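Local coordinates for glycoside hydrolase family protein (Novosphingobium sp. PP1Y, PDB 6Q2F) that probably hydrolyses alpha-L-rhamnosidic bonds, releasing L-rhamnose from glycosides, as an alpha-L-rhamnosidase, at residues 239-251 with 365-377. Numbering follows the deposited sequence.
Sequences ALVDADIAGGVTL and PIMVGQFELHSDA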
loop_
_atom_site.group_PDB
_atom_site.type_symbol
_atom_site.label_atom_id
_atom_site.label_comp_id
_atom_site.label_asym_id
_atom_site.label_seq_id
_atom_site.Cartn_x
_atom_site.Cartn_y
_atom_site.Cartn_z
ATOM N N ALA A 239 3.856 -33.605 27.054
ATOM C CA ALA A 239 3.107 -32.403 26.708
ATOM C C ALA A 239 3.591 -31.755 25.418
ATOM O O ALA A 239 2.907 -30.867 24.902
ATOM C CB ALA A 239 3.175 -31.384 27.849
ATOM N N LEU A 240 4.740 -32.174 24.882
ATOM C CA LEU A 240 5.183 -31.630 23.604
ATOM C C LEU A 240 4.390 -32.214 22.432
ATOM O O LEU A 240 4.250 -31.540 21.402
ATOM C CB LEU A 240 6.681 -31.877 23.425
ATOM C CG LEU A 240 7.588 -31.205 24.467
ATOM C CD1 LEU A 240 8.977 -31.832 24.500
ATOM C CD2 LEU A 240 7.664 -29.706 24.184
ATOM N N VAL A 241 3.875 -33.449 22.562
ATOM C CA VAL A 241 2.988 -34.066 21.574
ATOM C C VAL A 241 1.542 -33.961 22.030
ATOM O O VAL A 241 0.661 -34.641 21.491
ATOM C CB VAL A 241 3.323 -35.548 21.344
ATOM C CG1 VAL A 241 2.298 -36.178 20.404
ATOM C CG2 VAL A 241 4.771 -35.744 20.848
ATOM N N ASP A 242 1.286 -33.139 23.039
ATOM C CA ASP A 242 -0.057 -33.074 23.584
ATOM C C ASP A 242 -1.051 -32.708 22.484
ATOM O O ASP A 242 -0.702 -32.103 21.465
ATOM C CB ASP A 242 -0.116 -32.049 24.711
ATOM C CG ASP A 242 -0.762 -32.601 25.951
ATOM O OD1 ASP A 242 -1.387 -33.683 25.864
ATOM O OD2 ASP A 242 -0.651 -31.947 27.007
ATOM N N ALA A 243 -2.308 -33.103 22.693
ATOM C CA ALA A 243 -3.389 -32.596 21.856
ATOM C C ALA A 243 -3.431 -31.073 21.848
ATOM O O ALA A 243 -3.968 -30.485 20.902
ATOM C CB ALA A 243 -4.733 -33.160 22.338
ATOM N N ASP A 244 -2.872 -30.431 22.878
ATOM C CA ASP A 244 -2.796 -28.976 22.990
ATOM C C ASP A 244 -1.424 -28.508 22.514
ATOM O O ASP A 244 -0.455 -28.507 23.279
ATOM C CB ASP A 244 -3.057 -28.541 24.429
ATOM C CG ASP A 244 -3.006 -27.033 24.600
ATOM O OD1 ASP A 244 -3.008 -26.318 23.573
ATOM O OD2 ASP A 244 -2.969 -26.560 25.760
ATOM N N ILE A 245 -1.354 -28.077 21.250
ATOM C CA ILE A 245 -0.115 -27.535 20.700
ATOM C C ILE A 245 0.269 -26.194 21.311
ATOM O O ILE A 245 1.409 -25.751 21.136
ATOM C CB ILE A 245 -0.217 -27.397 19.167
ATOM C CG1 ILE A 245 -1.408 -26.516 18.785
ATOM C CG2 ILE A 245 -0.330 -28.768 18.511
ATOM C CD1 ILE A 245 -1.724 -26.530 17.310
ATOM N N ALA A 246 -0.649 -25.529 22.010
ATOM C CA ALA A 246 -0.322 -24.311 22.743
ATOM C C ALA A 246 0.142 -24.576 24.170
ATOM O O ALA A 246 0.617 -23.651 24.831
ATOM C CB ALA A 246 -1.528 -23.368 22.779
ATOM N N GLY A 247 0.009 -25.803 24.665
ATOM C CA GLY A 247 0.390 -26.105 26.030
ATOM C C GLY A 247 1.450 -27.178 26.128
ATOM O O GLY A 247 1.182 -28.354 25.866
ATOM N N GLY A 248 2.660 -26.785 26.512
ATOM C CA GLY A 248 3.752 -27.728 26.605
ATOM C C GLY A 248 4.576 -27.553 27.858
ATOM O O GLY A 248 4.107 -27.842 28.963
ATOM N N VAL A 249 5.807 -27.081 27.702
ATOM C CA VAL A 249 6.730 -26.920 28.815
ATOM C C VAL A 249 7.241 -25.488 28.823
ATOM O O VAL A 249 7.387 -24.856 27.774
ATOM C CB VAL A 249 7.907 -27.909 28.729
ATOM C CG1 VAL A 249 7.393 -29.326 28.742
ATOM C CG2 VAL A 249 8.721 -27.660 27.461
ATOM N N THR A 250 7.506 -24.974 30.022
ATOM C CA THR A 250 8.146 -23.674 30.187
ATOM C C THR A 250 9.652 -23.876 30.285
ATOM O O THR A 250 10.125 -24.805 30.943
ATOM C CB THR A 250 7.626 -22.959 31.433
ATOM O OG1 THR A 250 6.237 -23.266 31.613
ATOM C CG2 THR A 250 7.764 -21.461 31.283
ATOM N N LEU A 251 10.406 -23.022 29.604
ATOM C CA LEU A 251 11.856 -23.145 29.571
ATOM C C LEU A 251 12.477 -22.171 30.559
ATOM O O LEU A 251 11.992 -21.049 30.730
ATOM C CB LEU A 251 12.400 -22.885 28.164
ATOM C CG LEU A 251 12.057 -23.889 27.063
ATOM C CD1 LEU A 251 12.670 -23.455 25.741
ATOM C CD2 LEU A 251 12.530 -25.278 27.436
ATOM N N PRO A 365 8.169 -15.811 30.676
ATOM C CA PRO A 365 7.947 -17.247 30.658
ATOM C C PRO A 365 7.987 -17.751 29.248
ATOM O O PRO A 365 7.041 -17.510 28.518
ATOM C CB PRO A 365 6.519 -17.370 31.168
ATOM C CG PRO A 365 5.866 -16.074 30.843
ATOM C CD PRO A 365 6.918 -15.080 30.434
ATOM N N ILE A 366 9.041 -18.440 28.862
ATOM C CA ILE A 366 9.125 -18.943 27.513
ATOM C C ILE A 366 8.582 -20.356 27.437
ATOM O O ILE A 366 9.247 -21.297 27.773
ATOM C CB ILE A 366 10.578 -18.931 27.080
ATOM C CG1 ILE A 366 11.149 -17.550 27.195
ATOM C CG2 ILE A 366 10.676 -19.402 25.666
ATOM C CD1 ILE A 366 10.401 -16.554 26.358
HETATM N N MSE A 367 7.349 -20.488 27.000
HETATM C CA MSE A 367 6.744 -21.775 26.903
HETATM C C MSE A 367 6.845 -22.264 25.502
HETATM O O MSE A 367 6.681 -21.468 24.587
HETATM C CB MSE A 367 5.317 -21.561 27.393
HETATM C CG MSE A 367 4.241 -22.316 26.635
HETATM SE SE MSE A 367 3.384 -23.659 27.755
HETATM C CE MSE A 367 1.743 -22.662 28.104
ATOM N N VAL A 368 7.116 -23.547 25.329
ATOM C CA VAL A 368 7.181 -24.180 24.041
ATOM C C VAL A 368 5.977 -25.086 24.070
ATOM O O VAL A 368 5.945 -26.031 24.799
ATOM C CB VAL A 368 8.439 -24.973 23.851
ATOM C CG1 VAL A 368 8.324 -25.868 22.645
ATOM C CG2 VAL A 368 9.600 -24.037 23.690
ATOM N N GLY A 369 4.966 -24.771 23.283
ATOM C CA GLY A 369 3.733 -25.531 23.296
ATOM C C GLY A 369 3.817 -26.874 22.595
ATOM O O GLY A 369 3.233 -27.853 23.060
ATOM N N GLN A 370 4.534 -26.937 21.479
ATOM C CA GLN A 370 4.689 -28.168 20.724
ATOM C C GLN A 370 6.123 -28.285 20.237
ATOM O O GLN A 370 6.711 -27.307 19.765
ATOM C CB GLN A 370 3.737 -28.215 19.521
ATOM C CG GLN A 370 3.823 -29.506 18.710
ATOM C CD GLN A 370 2.978 -29.453 17.450
ATOM O OE1 GLN A 370 2.653 -28.381 16.962
ATOM N NE2 GLN A 370 2.612 -30.615 16.924
ATOM N N PHE A 371 6.674 -29.494 20.343
ATOM C CA PHE A 371 7.984 -29.798 19.770
ATOM C C PHE A 371 7.966 -31.289 19.450
ATOM O O PHE A 371 8.168 -32.118 20.343
ATOM C CB PHE A 371 9.116 -29.434 20.721
ATOM C CG PHE A 371 10.487 -29.651 20.145
ATOM C CD1 PHE A 371 10.680 -29.744 18.773
ATOM C CD2 PHE A 371 11.585 -29.767 20.976
ATOM C CE1 PHE A 371 11.944 -29.944 18.242
ATOM C CE2 PHE A 371 12.853 -29.969 20.447
ATOM C CZ PHE A 371 13.029 -30.059 19.080
ATOM N N GLU A 372 7.725 -31.614 18.184
ATOM C CA GLU A 372 7.438 -32.976 17.757
ATOM C C GLU A 372 8.418 -33.387 16.670
ATOM O O GLU A 372 8.564 -32.684 15.665
ATOM C CB GLU A 372 5.997 -33.077 17.246
ATOM C CG GLU A 372 5.508 -34.482 16.952
ATOM C CD GLU A 372 3.991 -34.540 16.842
ATOM O OE1 GLU A 372 3.319 -33.649 17.420
ATOM O OE2 GLU A 372 3.475 -35.475 16.185
ATOM N N LEU A 373 9.083 -34.519 16.873
ATOM C CA LEU A 373 9.968 -35.093 15.869
ATOM C C LEU A 373 9.240 -36.216 15.134
ATOM O O LEU A 373 8.478 -36.976 15.738
ATOM C CB LEU A 373 11.253 -35.623 16.511
ATOM C CG LEU A 373 12.009 -34.642 17.414
ATOM C CD1 LEU A 373 13.296 -35.253 17.935
ATOM C CD2 LEU A 373 12.301 -33.345 16.686
ATOM N N HIS A 374 9.484 -36.317 13.829
ATOM C CA HIS A 374 8.800 -37.274 12.968
ATOM C C HIS A 374 9.805 -38.203 12.300
ATOM O O HIS A 374 10.838 -37.749 11.794
ATOM C CB HIS A 374 7.979 -36.553 11.896
ATOM C CG HIS A 374 6.883 -35.696 12.445
ATOM N ND1 HIS A 374 5.656 -36.206 12.809
ATOM C CD2 HIS A 374 6.823 -34.364 12.681
ATOM C CE1 HIS A 374 4.887 -35.228 13.253
ATOM N NE2 HIS A 374 5.570 -34.099 13.183
ATOM N N SER A 375 9.492 -39.504 12.285
ATOM C CA SER A 375 10.297 -40.446 11.511
ATOM C C SER A 375 10.139 -40.201 10.017
ATOM O O SER A 375 11.099 -40.344 9.254
ATOM C CB SER A 375 9.902 -41.887 11.836
ATOM O OG SER A 375 9.591 -42.057 13.206
ATOM N N ASP A 376 8.934 -39.846 9.580
ATOM C CA ASP A 376 8.647 -39.717 8.162
ATOM C C ASP A 376 8.932 -38.303 7.660
ATOM O O ASP A 376 9.095 -37.351 8.430
ATOM C CB ASP A 376 7.195 -40.104 7.865
ATOM C CG ASP A 376 6.209 -39.500 8.854
ATOM O OD1 ASP A 376 6.630 -39.118 9.970
ATOM O OD2 ASP A 376 5.004 -39.420 8.521
ATOM N N ALA A 377 8.999 -38.183 6.341
ATOM C CA ALA A 377 9.179 -36.899 5.687
ATOM C C ALA A 377 7.827 -36.224 5.525
ATOM O O ALA A 377 6.891 -36.821 4.986
ATOM C CB ALA A 377 9.850 -37.084 4.325
#
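Gln370 lays its extended side chain alongside Ile245: the Ile245 CG2 methyl touches the terminal amide, 3.4 Å from Gln370 OE1, while Gln370 CG rests 3.4 Å from Leu240 O. With CG anti to the backbone N (chi1 -178°), the chain runs on to Glu372, where Gln370 NE2 donates to Glu372 OE1 at 3.2 Å; the acceptor lies within 6° of the amide plane, but the N-H arrives from above the carboxylate plane. Shortening Gln370 to alanine removes the amide, which is likely to leave the Ile245 methyl without its flat neighbour and Glu372 OE1 without this donor. Strand 249-251 pairs antiparallel with 366-368 at the edge of a four-stranded sheet; a six-stranded antiparallel sheet packs against it, a beta-sandwich of jelly-roll kind. Val249 and Val368 form a hydrogen-bonded pair, Val368 N to Val249 O at 2.8 Å and Val249 N to Val368 O at 3.1 Å. Where strand 366-374 pairs with strand 268-277, Gly369 and Gln370 oppose the single residue Phe277, a classic beta bulge. Selenium of selenomethionine Met367 sits 3.4 Å from Gly248 N, beside the type I turn Asp244-Gly247. On the buried side, Leu251 CD1 meets Val368 CG2 at 3.7 Å and Leu240 CD2 meets Phe371 CB at 3.8 Å, against Leu261 and Leu263 of the facing sheet.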